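Local coordinates for protein ubiquitin-conjugating enzyme E2 U (Homo sapiens, PDB 1YRV) that catalyses the covalent attachment of ubiquitin to other proteins, acting as an E2 enzyme that takes ubiquitin from E1 as a cysteine thioester, at residues A[72-76]-A[88-92]. Residues are numbered along the deposited sequence; the frame is centred on the assembly and turned at random.
Sequences FQLTI and VVKFI
The Phe91 ring has the CD2 methyl of Leu74 over one face, 3.3 Å from the ring centroid and 10° off the normal, a CH-pi contact. At the ring's edge, near its plane, Phe72 CD1 comes within 3.6 Å of Phe91 CZ. A broad aromatic suits this place because it offers a face to one neighbour and a rim to the other. Phe91 chi1, at -102°, lies away from the staggered values and swings the ring across toward Leu74, its non-hydrogen-bonded partner. Ile76 and Val89 form the next such pair on the same face, CG1 of Ile76 lying 3.8 Å from CG2 of Val89; beta-branched and wholly apolar, they suit an extended strand and a buried face. Between the two pairs, Thr75 and Lys90 bond reciprocally, Thr75 N to Lys90 O at 2.9 Å and Lys90 N to Thr75 O at 3.0 Å. On the opposite face, with the side chains of Thr75 and Lys90, partly exposed Thr75 suits two neighbours: its hydroxyl OG1 shares a water with Val88 O, while its methyl CG2 packs on Ile92 CG1. Ile92 N, past the strand end, adds a longer bond to Gln73 O (3.2 Å). The antiparallel hairpin places 88-91 at the edge of the four-stranded E2 sheet; strand 54-60 flanks 71-77 on its other side, and helix 124-135 covers the apolar face through Leu135 at Phe72 and Phe91 and Leu128 at Ile76.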
ATOM      1  N   PHE A  72       0.223   3.376  -8.177  1.00 55.93           N
ATOM      2  CA  PHE A  72       0.614   3.795  -6.836  1.00 52.76           C
ATOM      3  C   PHE A  72       2.013   3.245  -6.570  1.00 52.65           C
ATOM      4  O   PHE A  72       2.237   2.028  -6.597  1.00 53.23           O
ATOM      5  CB  PHE A  72      -0.371   3.258  -5.790  1.00 51.43           C
ATOM      6  CG  PHE A  72      -1.827   3.587  -6.075  1.00 50.02           C
ATOM      7  CD1 PHE A  72      -2.309   4.892  -5.996  1.00 49.81           C
ATOM      8  CD2 PHE A  72      -2.730   2.577  -6.365  1.00 48.64           C
ATOM      9  CE1 PHE A  72      -3.689   5.179  -6.188  1.00 48.06           C
ATOM     10  CE2 PHE A  72      -4.101   2.855  -6.553  1.00 49.32           C
ATOM     11  CZ  PHE A  72      -4.576   4.163  -6.465  1.00 48.06           C
ATOM     12  N   GLN A  73       2.964   4.148  -6.368  1.00 52.10           N
ATOM     13  CA  GLN A  73       4.342   3.754  -6.074  1.00 52.73           C
ATOM     14  C   GLN A  73       4.570   3.954  -4.584  1.00 50.86           C
ATOM     15  O   GLN A  73       4.593   5.079  -4.096  1.00 48.88           O
ATOM     16  CB  GLN A  73       5.312   4.600  -6.867  1.00 54.49           C
ATOM     17  CG  GLN A  73       5.260   4.300  -8.327  1.00 59.06           C
ATOM     18  CD  GLN A  73       5.997   5.326  -9.119  1.00 62.08           C
ATOM     19  OE1 GLN A  73       5.572   6.477  -9.188  1.00 64.91           O
ATOM     20  NE2 GLN A  73       7.127   4.931  -9.712  1.00 65.04           N
ATOM     21  N   LEU A  74       4.754   2.848  -3.876  1.00 49.81           N
ATOM     22  CA  LEU A  74       4.906   2.869  -2.433  1.00 48.24           C
ATOM     23  C   LEU A  74       6.147   2.140  -1.946  1.00 48.42           C
ATOM     24  O   LEU A  74       6.851   1.484  -2.711  1.00 47.82           O
ATOM     25  CB  LEU A  74       3.692   2.159  -1.832  1.00 48.47           C
ATOM     26  CG  LEU A  74       2.328   2.512  -2.396  1.00 49.71           C
ATOM     27  CD1 LEU A  74       1.413   1.295  -2.406  1.00 49.24           C
ATOM     28  CD2 LEU A  74       1.746   3.634  -1.588  1.00 49.21           C
ATOM     29  N   THR A  75       6.418   2.293  -0.654  1.00 48.95           N
ATOM     30  CA  THR A  75       7.472   1.531  -0.013  1.00 48.14           C
ATOM     31  C   THR A  75       6.740   0.902   1.171  1.00 48.83           C
ATOM     32  O   THR A  75       5.846   1.521   1.785  1.00 49.99           O
ATOM     33  CB  THR A  75       8.670   2.369   0.535  1.00 48.78           C
ATOM     34  OG1 THR A  75       8.206   3.256   1.550  1.00 47.72           O
ATOM     35  CG2 THR A  75       9.357   3.126  -0.551  1.00 48.81           C
ATOM     36  N   ILE A  76       7.110  -0.334   1.493  1.00 46.92           N
ATOM     37  CA  ILE A  76       6.491  -1.034   2.623  1.00 44.16           C
ATOM     38  C   ILE A  76       7.605  -1.480   3.574  1.00 43.05           C
ATOM     39  O   ILE A  76       8.494  -2.247   3.192  1.00 46.14           O
ATOM     40  CB  ILE A  76       5.682  -2.269   2.137  1.00 42.43           C
ATOM     41  CG1 ILE A  76       4.596  -1.802   1.152  1.00 41.12           C
ATOM     42  CG2 ILE A  76       5.085  -3.020   3.325  1.00 37.62           C
ATOM     43  CD1 ILE A  76       3.665  -2.886   0.726  1.00 38.46           C
ATOM     44  N   VAL A  88       4.696  -0.701   7.651  1.00 40.05           N
ATOM     45  CA  VAL A  88       4.384   0.716   7.527  1.00 41.36           C
ATOM     46  C   VAL A  88       4.435   1.002   6.020  1.00 43.47           C
ATOM     47  O   VAL A  88       5.454   0.758   5.363  1.00 42.80           O
ATOM     48  CB  VAL A  88       5.420   1.626   8.187  1.00 44.15           C
ATOM     49  CG1 VAL A  88       5.109   3.080   7.821  1.00 44.06           C
ATOM     50  CG2 VAL A  88       5.414   1.455   9.717  1.00 41.86           C
ATOM     51  N   VAL A  89       3.342   1.513   5.477  1.00 43.97           N
ATOM     52  CA  VAL A  89       3.285   1.812   4.056  1.00 46.93           C
ATOM     53  C   VAL A  89       3.315   3.333   3.861  1.00 48.71           C
ATOM     54  O   VAL A  89       2.619   4.094   4.558  1.00 50.47           O
ATOM     55  CB  VAL A  89       1.978   1.226   3.401  1.00 46.82           C
ATOM     56  CG1 VAL A  89       1.831   1.718   1.968  1.00 43.43           C
ATOM     57  CG2 VAL A  89       2.005  -0.299   3.433  1.00 44.91           C
ATOM     58  N   LYS A  90       4.140   3.759   2.918  1.00 47.96           N
ATOM     59  CA  LYS A  90       4.248   5.156   2.600  1.00 47.98           C
ATOM     60  C   LYS A  90       4.338   5.374   1.114  1.00 48.91           C
ATOM     61  O   LYS A  90       4.916   4.561   0.382  1.00 46.80           O
ATOM     62  CB  LYS A  90       5.471   5.764   3.257  1.00 52.53           C
ATOM     63  CG  LYS A  90       5.303   5.974   4.736  1.00 57.54           C
ATOM     64  CD  LYS A  90       6.611   6.410   5.376  1.00 61.48           C
ATOM     65  CE  LYS A  90       6.431   6.604   6.885  1.00 65.22           C
ATOM     66  NZ  LYS A  90       5.298   7.583   7.175  1.00 67.40           N
ATOM     67  N   PHE A  91       3.743   6.483   0.678  1.00 49.88           N
ATOM     68  CA  PHE A  91       3.767   6.879  -0.716  1.00 50.31           C
ATOM     69  C   PHE A  91       5.098   7.563  -0.958  1.00 52.38           C
ATOM     70  O   PHE A  91       5.437   8.502  -0.260  1.00 52.30           O
ATOM     71  CB  PHE A  91       2.628   7.847  -0.994  1.00 48.31           C
ATOM     72  CG  PHE A  91       1.484   7.214  -1.673  1.00 46.69           C
ATOM     73  CD1 PHE A  91       1.475   7.098  -3.041  1.00 46.50           C
ATOM     74  CD2 PHE A  91       0.428   6.688  -0.939  1.00 47.55           C
ATOM     75  CE1 PHE A  91       0.446   6.451  -3.680  1.00 45.66           C
ATOM     76  CE2 PHE A  91      -0.617   6.034  -1.569  1.00 46.93           C
ATOM     77  CZ  PHE A  91      -0.611   5.921  -2.942  1.00 47.38           C
ATOM     78  N   ILE A  92       5.852   7.089  -1.940  1.00 55.35           N
ATOM     79  CA  ILE A  92       7.143   7.683  -2.238  1.00 58.69           C
ATOM     80  C   ILE A  92       6.971   9.179  -2.493  1.00 60.82           C
ATOM     81  O   ILE A  92       7.717  10.002  -1.945  1.00 61.70           O
ATOM     82  CB  ILE A  92       7.797   6.978  -3.451  1.00 58.56           C
ATOM     83  CG1 ILE A  92       8.371   5.635  -2.994  1.00 56.42           C
ATOM     84  CG2 ILE A  92       8.878   7.856  -4.060  1.00 59.68           C
ATOM     85  CD1 ILE A  92       8.409   4.567  -4.055  1.00 54.29           C
TER
HETATM   86  O   HOH W   1       7.277   2.659   4.335  1.00 43.51           O